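Long-range contact in arylsulfatase (Pseudoalteromonas sp. MB47, PDB 7AJ0), which probably removes sulfate groups from the algal polysaccharide fucoidan as an exo-acting, calcium-containing sulfatase that assembles into a hexamer: residues Gly73-Lys85 / Ser285-Asp299. Sequence-based numbering, arbitrary orientation.
Sequences GAAIGAPTPNIDK and SPAAMPVRDAMVEVD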
ATOM      1  N   GLY A  73      -0.221  20.025  25.356  1.00 22.76           N
ATOM      2  CA  GLY A  73      -0.935  21.051  26.088  1.00 23.03           C
ATOM      3  C   GLY A  73      -1.633  22.058  25.201  1.00 23.45           C
ATOM      4  O   GLY A  73      -2.558  21.711  24.463  1.00 23.51           O
ATOM      5  N   ALA A  74      -1.189  23.316  25.264  1.00 23.79           N
ATOM      6  CA  ALA A  74      -1.806  24.360  24.454  1.00 24.26           C
ATOM      7  C   ALA A  74      -1.689  24.063  22.966  1.00 24.32           C
ATOM      8  O   ALA A  74      -2.514  24.532  22.174  1.00 24.67           O
ATOM      9  CB  ALA A  74      -1.169  25.714  24.771  1.00 27.93           C
ATOM     10  N   ALA A  75      -0.678  23.289  22.565  1.00 24.03           N
ATOM     11  CA  ALA A  75      -0.517  22.952  21.156  1.00 24.12           C
ATOM     12  C   ALA A  75      -1.637  22.059  20.639  1.00 24.02           C
ATOM     13  O   ALA A  75      -1.875  22.029  19.427  1.00 24.26           O
ATOM     14  CB  ALA A  75       0.835  22.270  20.936  1.00 23.85           C
ATOM     15  N   ILE A  76      -2.324  21.332  21.520  1.00 23.75           N
ATOM     16  CA  ILE A  76      -3.430  20.466  21.137  1.00 23.71           C
ATOM     17  C   ILE A  76      -4.733  20.891  21.816  1.00 23.91           C
ATOM     18  O   ILE A  76      -5.648  20.088  21.970  1.00 23.83           O
ATOM     19  CB  ILE A  76      -3.114  18.986  21.432  1.00 23.26           C
ATOM     20  CG1 ILE A  76      -2.725  18.796  22.900  1.00 22.96           C
ATOM     21  CG2 ILE A  76      -2.004  18.484  20.523  1.00 23.15           C
ATOM     22  CD1 ILE A  76      -2.591  17.342  23.312  1.00 22.60           C
ATOM     23  N   GLY A  77      -4.817  22.146  22.238  1.00 24.21           N
ATOM     24  CA  GLY A  77      -6.051  22.669  22.794  1.00 24.49           C
ATOM     25  C   GLY A  77      -6.423  22.146  24.163  1.00 24.24           C
ATOM     26  O   GLY A  77      -7.615  21.954  24.442  1.00 30.88           O
ATOM     27  N   ALA A  78      -5.438  21.918  25.033  1.00 23.92           N
ATOM     28  CA  ALA A  78      -5.727  21.503  26.401  1.00 23.75           C
ATOM     29  C   ALA A  78      -4.552  21.795  27.326  1.00 23.59           C
ATOM     30  O   ALA A  78      -3.793  20.881  27.675  1.00 23.22           O
ATOM     31  CB  ALA A  78      -6.074  20.010  26.449  1.00 25.11           C
ATOM     32  N   PRO A  79      -4.376  23.047  27.754  1.00 23.91           N
ATOM     33  CA  PRO A  79      -3.271  23.364  28.666  1.00 23.83           C
ATOM     34  C   PRO A  79      -3.304  22.503  29.921  1.00 23.56           C
ATOM     35  O   PRO A  79      -4.367  22.120  30.412  1.00 23.60           O
ATOM     36  CB  PRO A  79      -3.497  24.845  29.006  1.00 24.33           C
ATOM     37  CG  PRO A  79      -4.313  25.379  27.880  1.00 24.65           C
ATOM     38  CD  PRO A  79      -5.169  24.239  27.396  1.00 24.41           C
ATOM     39  N   THR A  80      -2.113  22.205  30.439  1.00 23.34           N
ATOM     40  CA  THR A  80      -1.945  21.445  31.678  1.00 23.15           C
ATOM     41  C   THR A  80      -0.960  22.189  32.575  1.00 23.30           C
ATOM     42  O   THR A  80       0.192  21.771  32.741  1.00 23.11           O
ATOM     43  CB  THR A  80      -1.464  20.020  31.394  1.00 33.63           C
ATOM     44  OG1 THR A  80      -0.151  20.051  30.821  1.00 22.61           O
ATOM     45  CG2 THR A  80      -2.416  19.311  30.434  1.00 40.38           C
ATOM     46  N   PRO A  81      -1.389  23.303  33.176  1.00 23.70           N
ATOM     47  CA  PRO A  81      -0.432  24.116  33.949  1.00 23.93           C
ATOM     48  C   PRO A  81       0.096  23.435  35.201  1.00 23.79           C
ATOM     49  O   PRO A  81       1.287  23.578  35.509  1.00 24.70           O
ATOM     50  CB  PRO A  81      -1.239  25.382  34.287  1.00 24.44           C
ATOM     51  CG  PRO A  81      -2.668  24.966  34.181  1.00 24.42           C
ATOM     52  CD  PRO A  81      -2.712  23.945  33.076  1.00 24.02           C
ATOM     53  N   ASN A  82      -0.745  22.711  35.945  1.00 23.71           N
ATOM     54  CA  ASN A  82      -0.270  22.090  37.178  1.00 23.65           C
ATOM     55  C   ASN A  82       0.717  20.968  36.889  1.00 23.25           C
ATOM     56  O   ASN A  82       1.738  20.838  37.574  1.00 23.27           O
ATOM     57  CB  ASN A  82      -1.443  21.556  37.997  1.00 23.71           C
ATOM     58  CG  ASN A  82      -2.322  22.656  38.532  1.00 24.18           C
ATOM     59  OD1 ASN A  82      -1.889  23.469  39.345  1.00 24.51           O
ATOM     60  ND2 ASN A  82      -3.569  22.686  38.084  1.00 24.26           N
ATOM     61  N   ILE A  83       0.424  20.136  35.888  1.00 22.94           N
ATOM     62  CA  ILE A  83       1.354  19.075  35.519  1.00 22.61           C
ATOM     63  C   ILE A  83       2.657  19.672  35.007  1.00 22.65           C
ATOM     64  O   ILE A  83       3.746  19.148  35.273  1.00 23.05           O
ATOM     65  CB  ILE A  83       0.707  18.139  34.480  1.00 22.34           C
ATOM     66  CG1 ILE A  83      -0.446  17.364  35.124  1.00 22.34           C
ATOM     67  CG2 ILE A  83       1.746  17.195  33.902  1.00 22.05           C
ATOM     68  CD1 ILE A  83      -1.443  16.804  34.129  1.00 23.44           C
ATOM     69  N   ASP A  84       2.571  20.779  34.266  1.00 22.85           N
ATOM     70  CA  ASP A  84       3.782  21.456  33.818  1.00 22.99           C
ATOM     71  C   ASP A  84       4.616  21.917  35.007  1.00 23.24           C
ATOM     72  O   ASP A  84       5.850  21.835  34.982  1.00 23.25           O
ATOM     73  CB  ASP A  84       3.424  22.646  32.925  1.00 23.28           C
ATOM     74  CG  ASP A  84       2.817  22.220  31.597  1.00 37.94           C
ATOM     75  OD1 ASP A  84       2.694  20.999  31.359  1.00 26.32           O
ATOM     76  OD2 ASP A  84       2.461  23.108  30.790  1.00 36.00           O
ATOM     77  N   LYS A  85       3.956  22.395  36.064  1.00 26.90           N
ATOM     78  CA  LYS A  85       4.681  22.927  37.213  1.00 23.80           C
ATOM     79  C   LYS A  85       5.363  21.813  38.000  1.00 23.60           C
ATOM     80  O   LYS A  85       6.469  22.002  38.516  1.00 23.79           O
ATOM     81  CB  LYS A  85       3.723  23.725  38.096  1.00 24.16           C
ATOM     82  CG  LYS A  85       4.405  24.598  39.132  1.00 32.90           C
ATOM     83  CD  LYS A  85       3.424  25.583  39.756  1.00 32.61           C
ATOM     84  CE  LYS A  85       4.055  26.348  40.914  1.00 52.35           C
ATOM     85  NZ  LYS A  85       5.214  27.189  40.491  1.00 53.23           N
ATOM     86  N   SER A 285     -11.704  23.264  27.895  1.00 25.48           N
ATOM     87  CA  SER A 285     -10.520  23.301  27.054  1.00 25.23           C
ATOM     88  C   SER A 285     -10.784  24.155  25.816  1.00 25.64           C
ATOM     89  O   SER A 285     -11.916  24.222  25.330  1.00 26.00           O
ATOM     90  CB  SER A 285     -10.126  21.893  26.625  1.00 24.76           C
ATOM     91  OG  SER A 285     -11.027  21.387  25.653  1.00 24.93           O
ATOM     92  N   PRO A 286      -9.758  24.831  25.290  1.00 25.64           N
ATOM     93  CA  PRO A 286      -9.948  25.538  24.012  1.00 26.06           C
ATOM     94  C   PRO A 286     -10.422  24.625  22.896  1.00 26.01           C
ATOM     95  O   PRO A 286     -11.193  25.061  22.033  1.00 26.47           O
ATOM     96  CB  PRO A 286      -8.557  26.120  23.718  1.00 25.99           C
ATOM     97  CG  PRO A 286      -7.899  26.229  25.055  1.00 25.75           C
ATOM     98  CD  PRO A 286      -8.422  25.072  25.870  1.00 25.38           C
ATOM     99  N   ALA A 287      -9.987  23.362  22.889  1.00 25.51           N
ATOM    100  CA  ALA A 287     -10.438  22.431  21.861  1.00 25.50           C
ATOM    101  C   ALA A 287     -11.924  22.126  21.992  1.00 25.79           C
ATOM    102  O   ALA A 287     -12.598  21.893  20.982  1.00 26.08           O
ATOM    103  CB  ALA A 287      -9.630  21.134  21.936  1.00 24.94           C
ATOM    104  N   ALA A 288     -12.447  22.113  23.219  1.00 27.39           N
ATOM    105  CA  ALA A 288     -13.870  21.891  23.470  1.00 26.11           C
ATOM    106  C   ALA A 288     -14.309  20.514  22.976  1.00 27.04           C
ATOM    107  O   ALA A 288     -15.329  20.363  22.299  1.00 26.39           O
ATOM    108  CB  ALA A 288     -14.716  22.997  22.832  1.00 26.77           C
ATOM    109  N   MET A 289     -13.520  19.502  23.316  1.00 25.46           N
ATOM    110  CA  MET A 289     -13.831  18.112  23.020  1.00 25.33           C
ATOM    111  C   MET A 289     -13.736  17.301  24.302  1.00 25.02           C
ATOM    112  O   MET A 289     -12.936  17.624  25.186  1.00 24.73           O
ATOM    113  CB  MET A 289     -12.876  17.538  21.967  1.00 25.06           C
ATOM    114  CG  MET A 289     -13.125  18.064  20.562  1.00 26.22           C
ATOM    115  SD  MET A 289     -14.619  17.391  19.805  1.00 25.96           S
ATOM    116  CE  MET A 289     -14.095  15.724  19.401  1.00 25.61           C
ATOM    117  N   PRO A 290     -14.545  16.245  24.434  1.00 25.12           N
ATOM    118  CA  PRO A 290     -14.566  15.502  25.706  1.00 24.93           C
ATOM    119  C   PRO A 290     -13.199  15.078  26.217  1.00 24.39           C
ATOM    120  O   PRO A 290     -12.924  15.234  27.412  1.00 24.26           O
ATOM    121  CB  PRO A 290     -15.452  14.289  25.375  1.00 25.14           C
ATOM    122  CG  PRO A 290     -16.376  14.791  24.323  1.00 25.62           C
ATOM    123  CD  PRO A 290     -15.562  15.751  23.485  1.00 25.52           C
ATOM    124  N   VAL A 291     -12.327  14.554  25.353  1.00 24.11           N
ATOM    125  CA  VAL A 291     -11.056  14.026  25.839  1.00 23.65           C
ATOM    126  C   VAL A 291     -10.123  15.150  26.272  1.00 23.48           C
ATOM    127  O   VAL A 291      -9.278  14.958  27.156  1.00 24.26           O
ATOM    128  CB  VAL A 291     -10.402  13.138  24.764  1.00 23.46           C
ATOM    129  CG1 VAL A 291      -9.865  13.987  23.625  1.00 23.50           C
ATOM    130  CG2 VAL A 291      -9.297  12.292  25.376  1.00 23.06           C
ATOM    131  N   ARG A 292     -10.242  16.331  25.665  1.00 23.72           N
ATOM    132  CA  ARG A 292      -9.415  17.458  26.083  1.00 23.65           C
ATOM    133  C   ARG A 292      -9.975  18.116  27.340  1.00 23.84           C
ATOM    134  O   ARG A 292      -9.213  18.515  28.228  1.00 23.70           O
ATOM    135  CB  ARG A 292      -9.304  18.483  24.956  1.00 23.90           C
ATOM    136  CG  ARG A 292      -8.681  17.949  23.678  1.00 23.78           C
ATOM    137  CD  ARG A 292      -7.194  17.629  23.831  1.00 23.37           C
ATOM    138  NE  ARG A 292      -6.617  17.238  22.545  1.00 23.33           N
ATOM    139  CZ  ARG A 292      -6.336  15.987  22.182  1.00 23.11           C
ATOM    140  NH1 ARG A 292      -6.552  14.970  23.008  1.00 22.90           N
ATOM    141  NH2 ARG A 292      -5.823  15.755  20.983  1.00 23.14           N
ATOM    142  N   ASP A 293     -11.302  18.250  27.420  1.00 24.22           N
ATOM    143  CA  ASP A 293     -11.921  18.696  28.663  1.00 24.44           C
ATOM    144  C   ASP A 293     -11.523  17.785  29.818  1.00 24.15           C
ATOM    145  O   ASP A 293     -11.285  18.253  30.938  1.00 24.18           O
ATOM    146  CB  ASP A 293     -13.441  18.726  28.517  1.00 24.91           C
ATOM    147  CG  ASP A 293     -13.920  19.808  27.568  1.00 25.77           C
ATOM    148  OD1 ASP A 293     -13.097  20.649  27.146  1.00 27.37           O
ATOM    149  OD2 ASP A 293     -15.128  19.816  27.244  1.00 25.72           O
ATOM    150  N   ALA A 294     -11.451  16.475  29.561  1.00 23.93           N
ATOM    151  CA  ALA A 294     -11.023  15.538  30.592  1.00 23.70           C
ATOM    152  C   ALA A 294      -9.577  15.781  30.993  1.00 23.35           C
ATOM    153  O   ALA A 294      -9.215  15.596  32.161  1.00 23.28           O
ATOM    154  CB  ALA A 294     -11.196  14.100  30.101  1.00 23.58           C
ATOM    155  N   MET A 295      -8.737  16.195  30.044  1.00 23.18           N
ATOM    156  CA  MET A 295      -7.342  16.480  30.368  1.00 22.92           C
ATOM    157  C   MET A 295      -7.239  17.689  31.291  1.00 23.11           C
ATOM    158  O   MET A 295      -6.385  17.724  32.183  1.00 22.98           O
ATOM    159  CB  MET A 295      -6.547  16.696  29.080  1.00 22.78           C
ATOM    160  CG  MET A 295      -5.040  16.514  29.234  1.00 34.71           C
ATOM    161  SD  MET A 295      -4.594  14.946  30.012  1.00 52.38           S
ATOM    162  CE  MET A 295      -3.201  15.449  31.020  1.00 37.72           C
ATOM    163  N   VAL A 296      -8.107  18.684  31.101  1.00 23.48           N
ATOM    164  CA  VAL A 296      -8.121  19.833  32.000  1.00 23.74           C
ATOM    165  C   VAL A 296      -8.582  19.415  33.392  1.00 23.83           C
ATOM    166  O   VAL A 296      -8.064  19.900  34.404  1.00 23.89           O
ATOM    167  CB  VAL A 296      -9.005  20.951  31.419  1.00 24.17           C
ATOM    168  CG1 VAL A 296      -9.192  22.069  32.426  1.00 24.53           C
ATOM    169  CG2 VAL A 296      -8.392  21.492  30.131  1.00 24.15           C
ATOM    170  N   GLU A 297      -9.560  18.507  33.466  1.00 23.89           N
ATOM    171  CA  GLU A 297     -10.008  18.015  34.765  1.00 24.02           C
ATOM    172  C   GLU A 297      -8.888  17.270  35.485  1.00 23.70           C
ATOM    173  O   GLU A 297      -8.671  17.471  36.684  1.00 23.82           O
ATOM    174  CB  GLU A 297     -11.233  17.114  34.592  1.00 24.19           C
ATOM    175  CG  GLU A 297     -11.719  16.463  35.886  1.00 24.37           C
ATOM    176  CD  GLU A 297     -13.177  16.023  35.821  1.00 25.93           C
ATOM    177  OE1 GLU A 297     -13.839  16.294  34.796  1.00 24.88           O
ATOM    178  OE2 GLU A 297     -13.664  15.407  36.794  1.00 24.95           O
ATOM    179  N   VAL A 298      -8.164  16.407  34.769  1.00 23.33           N
ATOM    180  CA  VAL A 298      -7.063  15.672  35.387  1.00 24.25           C
ATOM    181  C   VAL A 298      -6.011  16.634  35.921  1.00 23.05           C
ATOM    182  O   VAL A 298      -5.438  16.419  36.995  1.00 36.48           O
ATOM    183  CB  VAL A 298      -6.454  14.677  34.380  1.00 22.72           C
ATOM    184  CG1 VAL A 298      -5.101  14.186  34.872  1.00 29.92           C
ATOM    185  CG2 VAL A 298      -7.402  13.512  34.149  1.00 22.78           C
ATOM    186  N   ASP A 299      -5.733  17.705  35.176  1.00 23.09           N
ATOM    187  CA  ASP A 299      -4.718  18.656  35.610  1.00 23.96           C
ATOM    188  C   ASP A 299      -5.170  19.423  36.846  1.00 23.52           C
ATOM    189  O   ASP A 299      -4.357  19.726  37.727  1.00 23.58           O
ATOM    190  CB  ASP A 299      -4.386  19.624  34.473  1.00 23.18           C
ATOM    191  CG  ASP A 299      -3.345  20.654  34.871  1.00 33.54           C
ATOM    192  OD1 ASP A 299      -2.160  20.280  34.991  1.00 23.83           O
ATOM    193  OD2 ASP A 299      -3.715  21.833  35.071  1.00 31.16           O
TER
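Met295 meets Thr80 and Ile83 through its terminal methyl: CE lies 3.8 Å from Ile83 CD1 and about as near Thr80 CG2. An unbranched thioether suits this place, since bends at chi2 and chi3 let it curl across the isoleucine at about a right angle; the side chain is about 13 Å from the bound calcium. One turn before Met295, Arg292 passes Ala78, whose small CB comes within 3.7 Å of Arg292 CD, while the Pro79 and Pro286 rings meet CD to CD.

Gly77 has positive phi, and a side chain there would run into Ala287 CB; its carbonyl O instead accepts from Ala287 N at 3.2 Å. Beside it, Arg292 NE donates to Ile76 O (3.1 Å) in a bent bond of 136°, and Ile76 CD1 lies over the rim of one guanidinium face. NH1 and NH2 go on to Ser336 O and to Asn471 O of a second subunit, so an alanine in place of Arg292 would probably leave these three carbonyls without their donor and weaken a link between subunits.

At the other end, Asp299 turns its carboxylate to the first turn of helix 81-88. With CG anti to its backbone N (chi1 179°), Asp299 OD1 receives Ile83 N at 2.7 Å, nearly along the C-O axis, while OD2 takes weak bonds from Asn82 N and ND2. An acid fits here because it accepts from first-turn amides that have no acceptor one turn back, and the helix dipole would probably favour its negative charge.

The axes of segments 81-85 and 290-299 thus pass 9.4 Å apart at 51°; helix 81-88 leads into strand 91-97 and helix 290-311 into strand 318-324, both in the large mixed sheet of the alkaline phosphatase-like sulfatase fold.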